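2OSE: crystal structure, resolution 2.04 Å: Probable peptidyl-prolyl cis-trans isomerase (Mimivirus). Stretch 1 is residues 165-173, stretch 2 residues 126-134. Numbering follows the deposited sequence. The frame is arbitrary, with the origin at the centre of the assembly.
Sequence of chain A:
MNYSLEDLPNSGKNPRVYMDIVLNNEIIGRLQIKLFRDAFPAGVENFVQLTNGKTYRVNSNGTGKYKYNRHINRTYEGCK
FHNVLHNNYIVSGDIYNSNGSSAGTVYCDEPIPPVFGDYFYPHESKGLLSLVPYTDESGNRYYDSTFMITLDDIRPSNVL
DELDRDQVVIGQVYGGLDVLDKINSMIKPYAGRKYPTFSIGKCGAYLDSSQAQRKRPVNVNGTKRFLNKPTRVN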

ATOM      1  N   ARG A 165      15.979  -7.606 -17.676  1.00 37.51           N
ATOM      2  CA  ARG A 165      17.441  -7.782 -17.788  1.00 37.86           C
ATOM      3  C   ARG A 165      18.197  -6.698 -17.008  1.00 36.50           C
ATOM      4  O   ARG A 165      19.326  -6.926 -16.542  1.00 37.01           O
ATOM      5  CB  ARG A 165      17.812  -7.747 -19.269  1.00 39.21           C
ATOM      6  CG  ARG A 165      19.263  -7.577 -19.598  1.00 44.89           C
ATOM      7  CD  ARG A 165      19.920  -8.870 -20.048  1.00 51.04           C
ATOM      8  NE  ARG A 165      21.339  -8.645 -20.355  1.00 56.21           N
ATOM      9  CZ  ARG A 165      22.125  -9.540 -20.950  1.00 59.39           C
ATOM     10  NH1 ARG A 165      21.624 -10.728 -21.305  1.00 61.10           N
ATOM     11  NH2 ARG A 165      23.402  -9.254 -21.192  1.00 59.24           N
ATOM     12  N   ASP A 166      17.565  -5.532 -16.846  1.00 34.08           N
ATOM     13  CA  ASP A 166      18.143  -4.433 -16.092  1.00 33.10           C
ATOM     14  C   ASP A 166      18.166  -4.683 -14.576  1.00 30.62           C
ATOM     15  O   ASP A 166      18.715  -3.879 -13.837  1.00 29.94           O
ATOM     16  CB  ASP A 166      17.380  -3.128 -16.342  1.00 34.62           C
ATOM     17  CG  ASP A 166      17.534  -2.597 -17.764  1.00 39.94           C
ATOM     18  OD1 ASP A 166      18.531  -2.932 -18.453  1.00 42.73           O
ATOM     19  OD2 ASP A 166      16.640  -1.811 -18.168  1.00 46.29           O
ATOM     20  N   GLN A 167      17.517  -5.753 -14.128  1.00 29.26           N
ATOM     21  CA  GLN A 167      17.598  -6.187 -12.732  1.00 27.91           C
ATOM     22  C   GLN A 167      18.906  -6.950 -12.634  1.00 26.59           C
ATOM     23  O   GLN A 167      18.932  -8.181 -12.698  1.00 28.38           O
ATOM     24  CB  GLN A 167      16.378  -7.036 -12.357  1.00 27.97           C
ATOM     25  CG  GLN A 167      15.015  -6.268 -12.465  1.00 27.69           C
ATOM     26  CD  GLN A 167      14.536  -5.627 -11.175  1.00 28.90           C
ATOM     27  OE1 GLN A 167      15.304  -5.389 -10.248  1.00 26.93           O
ATOM     28  NE2 GLN A 167      13.226  -5.363 -11.105  1.00 28.45           N
ATOM     29  N   VAL A 168      19.989  -6.201 -12.497  1.00 25.67           N
ATOM     30  CA  VAL A 168      21.353  -6.720 -12.734  1.00 25.69           C
ATOM     31  C   VAL A 168      21.983  -7.449 -11.524  1.00 24.88           C
ATOM     32  O   VAL A 168      22.158  -6.864 -10.459  1.00 24.33           O
ATOM     33  CB  VAL A 168      22.295  -5.579 -13.246  1.00 25.93           C
ATOM     34  CG1 VAL A 168      22.444  -4.486 -12.187  1.00 24.83           C
ATOM     35  CG2 VAL A 168      23.709  -6.139 -13.635  1.00 27.91           C
ATOM     36  N   VAL A 169      22.323  -8.722 -11.731  1.00 25.39           N
ATOM     37  CA  VAL A 169      22.944  -9.573 -10.718  1.00 25.10           C
ATOM     38  C   VAL A 169      24.385  -9.131 -10.420  1.00 25.31           C
ATOM     39  O   VAL A 169      25.231  -9.055 -11.330  1.00 25.52           O
ATOM     40  CB  VAL A 169      22.920 -11.047 -11.152  1.00 24.85           C
ATOM     41  CG1 VAL A 169      23.656 -11.983 -10.125  1.00 23.93           C
ATOM     42  CG2 VAL A 169      21.509 -11.500 -11.341  1.00 25.76           C
ATOM     43  N   ILE A 170      24.645  -8.858  -9.148  1.00 23.61           N
ATOM     44  CA  ILE A 170      25.950  -8.394  -8.667  1.00 22.60           C
ATOM     45  C   ILE A 170      26.545  -9.289  -7.553  1.00 22.37           C
ATOM     46  O   ILE A 170      27.626  -8.980  -7.048  1.00 21.65           O
ATOM     47  CB  ILE A 170      25.908  -6.930  -8.149  1.00 21.91           C
ATOM     48  CG1 ILE A 170      24.885  -6.752  -7.012  1.00 21.80           C
ATOM     49  CG2 ILE A 170      25.621  -5.890  -9.308  1.00 22.34           C
ATOM     50  CD1 ILE A 170      25.253  -5.589  -6.144  1.00 18.93           C
ATOM     51  N   GLY A 171      25.866 -10.392  -7.197  1.00 21.81           N
ATOM     52  CA  GLY A 171      26.342 -11.216  -6.097  1.00 22.35           C
ATOM     53  C   GLY A 171      25.495 -12.431  -5.841  1.00 23.03           C
ATOM     54  O   GLY A 171      24.455 -12.612  -6.484  1.00 22.79           O
ATOM     55  N   GLN A 172      25.925 -13.259  -4.874  1.00 22.44           N
ATOM     56  CA  GLN A 172      25.181 -14.467  -4.460  1.00 23.39           C
ATOM     57  C   GLN A 172      25.320 -14.618  -2.948  1.00 21.99           C
ATOM     58  O   GLN A 172      26.340 -14.288  -2.396  1.00 21.20           O
ATOM     59  CB  GLN A 172      25.771 -15.730  -5.103  1.00 23.69           C
ATOM     60  CG  GLN A 172      27.232 -15.987  -4.657  1.00 25.95           C
ATOM     61  CD  GLN A 172      27.828 -17.270  -5.223  1.00 27.57           C
ATOM     62  OE1 GLN A 172      27.431 -18.388  -4.844  1.00 32.25           O
ATOM     63  NE2 GLN A 172      28.802 -17.120  -6.125  1.00 26.26           N
ATOM     64  N   VAL A 173      24.321 -15.215  -2.325  1.00 22.26           N
ATOM     65  CA  VAL A 173      24.336 -15.595  -0.929  1.00 22.57           C
ATOM     66  C   VAL A 173      25.133 -16.884  -0.813  1.00 22.53           C
ATOM     67  O   VAL A 173      24.786 -17.861  -1.461  1.00 25.00           O
ATOM     68  CB  VAL A 173      22.874 -15.805  -0.405  1.00 22.69           C
ATOM     69  CG1 VAL A 173      22.884 -16.343   1.038  1.00 19.74           C
ATOM     70  CG2 VAL A 173      22.072 -14.473  -0.466  1.00 22.18           C
TER
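Stretch 2 126-134: KGLLSLVPY

Stretch 2 lies beside stretch 1 as an antiparallel neighbour in a β-sheet, joined by backbone hydrogen bonds, offset by one residue at a β-bulge, and finished by apolar packing and one bridging water. The strand of stretch 2, which begins at Leu 128, has extended phi/psi values (-90/136 at Leu 128, -103/138 at Leu 131) and runs at 153° to the strand that ends at Val 173; the two axes approach to 4.3 Å. Gly 127 leads into it with phi/psi of 68/27, a positive phi that favours glycine. Its O accepts from Val 173 N at 2.8 Å, a nearly straight bond. An ideal CB on Gly 127 would lie only 3.4 Å from Val 173 CB, so the bare backbone fits closely here.

Leu 128 sits against Gln 172 in a non-hydrogen-bonded pair, CA to CA 4.4 Å, and Leu 129 pairs with Gly 171, where Leu 129 N donates to Gly 171 O at 2.9 Å. One step further the register shifts: Ser 130 faces Val 169, CA to CA 4.1 Å, leaving Ile 170 as the extra residue of the bulge. The phi/psi of Ile 170, -124/3, departs from extended geometry and brings two successive amides to one acceptor. Leu 129 O receives a good bond from Ile 170 N at 2.9 Å and a weak, bent one from Gly 171 N at 3.3 Å. Beyond the bulge, Leu 131 N donates to Val 168 O at 3.0 Å. Ser 130 CA also lies 3.1 Å from Val 168 O in a CA-H...O contact.

Leu 129 and Leu 131 place their side chains on the same face of the sheet. The side chain of Ile 170 leaves its CA sideways, but its end reaches both: Ile 170 CD1 is 3.7 Å from Leu 129 CD2 and 3.7 Å from Leu 131 CG. Leu 128 and Ser 130 occupy the other face with Val 169, and Leu 128 CD1 is 4.3 Å from Val 169 CG2.

Past the bulge, a water ties the two stretches together: it donates to Gln 167 OE1 at 2.6 Å and, weakly, to Leu 131 O at 2.8 Å, and is hydrogen-bonded to Ser 130 OG at 2.6 Å. Pro 133, its CB directed toward stretch 1, closes the contact, with CG 3.5 Å from Asp 166 O and CD 3.5 Å from Gln 167 OE1. Together the stretches bury 701 Å², both sides summed.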

ATOM      1  N   LYS A 126      18.166 -19.125  -6.907  1.00 28.87           N
ATOM      2  CA  LYS A 126      17.885 -18.689  -5.536  1.00 26.93           C
ATOM      3  C   LYS A 126      19.097 -17.992  -4.936  1.00 26.11           C
ATOM      4  O   LYS A 126      20.238 -18.372  -5.210  1.00 25.84           O
ATOM      5  CB  LYS A 126      17.579 -19.933  -4.694  1.00 27.01           C
ATOM      6  CG  LYS A 126      17.208 -19.680  -3.239  1.00 24.39           C
ATOM      7  CD  LYS A 126      16.854 -21.035  -2.653  1.00 28.09           C
ATOM      8  CE  LYS A 126      16.151 -20.953  -1.339  1.00 29.36           C
ATOM      9  NZ  LYS A 126      15.660 -22.347  -1.068  1.00 27.07           N
ATOM     10  N   GLY A 127      18.849 -17.001  -4.082  1.00 25.23           N
ATOM     11  CA  GLY A 127      19.929 -16.336  -3.363  1.00 23.49           C
ATOM     12  C   GLY A 127      20.865 -15.512  -4.209  1.00 22.84           C
ATOM     13  O   GLY A 127      22.014 -15.317  -3.831  1.00 22.83           O
ATOM     14  N   LEU A 128      20.390 -14.999  -5.344  1.00 22.30           N
ATOM     15  CA  LEU A 128      21.157 -14.013  -6.108  1.00 22.02           C
ATOM     16  C   LEU A 128      20.816 -12.632  -5.664  1.00 22.41           C
ATOM     17  O   LEU A 128      19.623 -12.335  -5.455  1.00 21.77           O
ATOM     18  CB  LEU A 128      20.873 -14.157  -7.606  1.00 22.65           C
ATOM     19  CG  LEU A 128      21.304 -15.473  -8.243  1.00 21.82           C
ATOM     20  CD1 LEU A 128      20.991 -15.402  -9.719  1.00 24.28           C
ATOM     21  CD2 LEU A 128      22.816 -15.691  -8.066  1.00 24.24           C
ATOM     22  N   LEU A 129      21.851 -11.798  -5.493  1.00 22.90           N
ATOM     23  CA  LEU A 129      21.733 -10.385  -5.160  1.00 23.45           C
ATOM     24  C   LEU A 129      21.781  -9.543  -6.442  1.00 24.21           C
ATOM     25  O   LEU A 129      22.654  -9.771  -7.289  1.00 23.38           O
ATOM     26  CB  LEU A 129      22.922  -9.924  -4.285  1.00 24.00           C
ATOM     27  CG  LEU A 129      23.025  -8.413  -3.995  1.00 24.45           C
ATOM     28  CD1 LEU A 129      21.916  -7.995  -3.022  1.00 22.44           C
ATOM     29  CD2 LEU A 129      24.412  -8.034  -3.463  1.00 22.94           C
ATOM     30  N   SER A 130      20.902  -8.547  -6.541  1.00 23.55           N
ATOM     31  CA  SER A 130      20.855  -7.707  -7.744  1.00 24.37           C
ATOM     32  C   SER A 130      20.506  -6.277  -7.380  1.00 24.60           C
ATOM     33  O   SER A 130      20.053  -6.016  -6.256  1.00 24.72           O
ATOM     34  CB  SER A 130      19.922  -8.321  -8.799  1.00 23.30           C
ATOM     35  OG  SER A 130      18.566  -8.452  -8.343  1.00 26.17           O
ATOM     36  N   LEU A 131      20.782  -5.336  -8.282  1.00 24.36           N
ATOM     37  CA  LEU A 131      20.427  -3.937  -8.021  1.00 24.91           C
ATOM     38  C   LEU A 131      19.174  -3.577  -8.830  1.00 24.81           C
ATOM     39  O   LEU A 131      19.038  -3.963  -9.968  1.00 24.10           O
ATOM     40  CB  LEU A 131      21.581  -2.972  -8.338  1.00 25.01           C
ATOM     41  CG  LEU A 131      22.836  -3.156  -7.492  1.00 25.66           C
ATOM     42  CD1 LEU A 131      23.965  -2.203  -7.959  1.00 24.24           C
ATOM     43  CD2 LEU A 131      22.560  -2.999  -5.973  1.00 24.58           C
ATOM     44  N   VAL A 132      18.261  -2.846  -8.205  1.00 25.97           N
ATOM     45  CA  VAL A 132      16.980  -2.542  -8.841  1.00 25.83           C
ATOM     46  C   VAL A 132      17.105  -1.204  -9.607  1.00 25.99           C
ATOM     47  O   VAL A 132      17.483  -0.182  -9.017  1.00 26.49           O
ATOM     48  CB  VAL A 132      15.849  -2.512  -7.784  1.00 26.33           C
ATOM     49  CG1 VAL A 132      14.479  -2.138  -8.423  1.00 26.63           C
ATOM     50  CG2 VAL A 132      15.761  -3.882  -7.050  1.00 23.28           C
ATOM     51  N   PRO A 133      16.819  -1.222 -10.922  1.00 26.91           N
ATOM     52  CA  PRO A 133      16.946   0.008 -11.702  1.00 28.12           C
ATOM     53  C   PRO A 133      15.810   1.020 -11.387  1.00 29.47           C
ATOM     54  O   PRO A 133      14.770   0.664 -10.815  1.00 27.71           O
ATOM     55  CB  PRO A 133      16.840  -0.478 -13.150  1.00 27.35           C
ATOM     56  CG  PRO A 133      16.050  -1.731 -13.072  1.00 28.34           C
ATOM     57  CD  PRO A 133      16.347  -2.358 -11.737  1.00 25.49           C
ATOM     58  N   TYR A 134      16.062   2.281 -11.704  1.00 30.66           N
ATOM     59  CA  TYR A 134      14.980   3.272 -11.845  1.00 32.88           C
ATOM     60  C   TYR A 134      15.228   4.135 -13.107  1.00 33.71           C
ATOM     61  O   TYR A 134      16.301   4.052 -13.717  1.00 32.19           O
ATOM     62  CB  TYR A 134      14.828   4.127 -10.589  1.00 32.78           C
ATOM     63  CG  TYR A 134      15.901   5.163 -10.385  1.00 35.03           C
ATOM     64  CD1 TYR A 134      15.734   6.466 -10.882  1.00 37.30           C
ATOM     65  CD2 TYR A 134      17.063   4.873  -9.669  1.00 36.17           C
ATOM     66  CE1 TYR A 134      16.681   7.442 -10.680  1.00 36.67           C
ATOM     67  CE2 TYR A 134      18.020   5.846  -9.446  1.00 35.26           C
ATOM     68  CZ  TYR A 134      17.826   7.128  -9.964  1.00 37.12           C
ATOM     69  OH  TYR A 134      18.761   8.094  -9.766  1.00 34.59           O
TER
HETATM   70  O   HOH W   1      17.585  -6.232  -9.279  1.00 29.43           O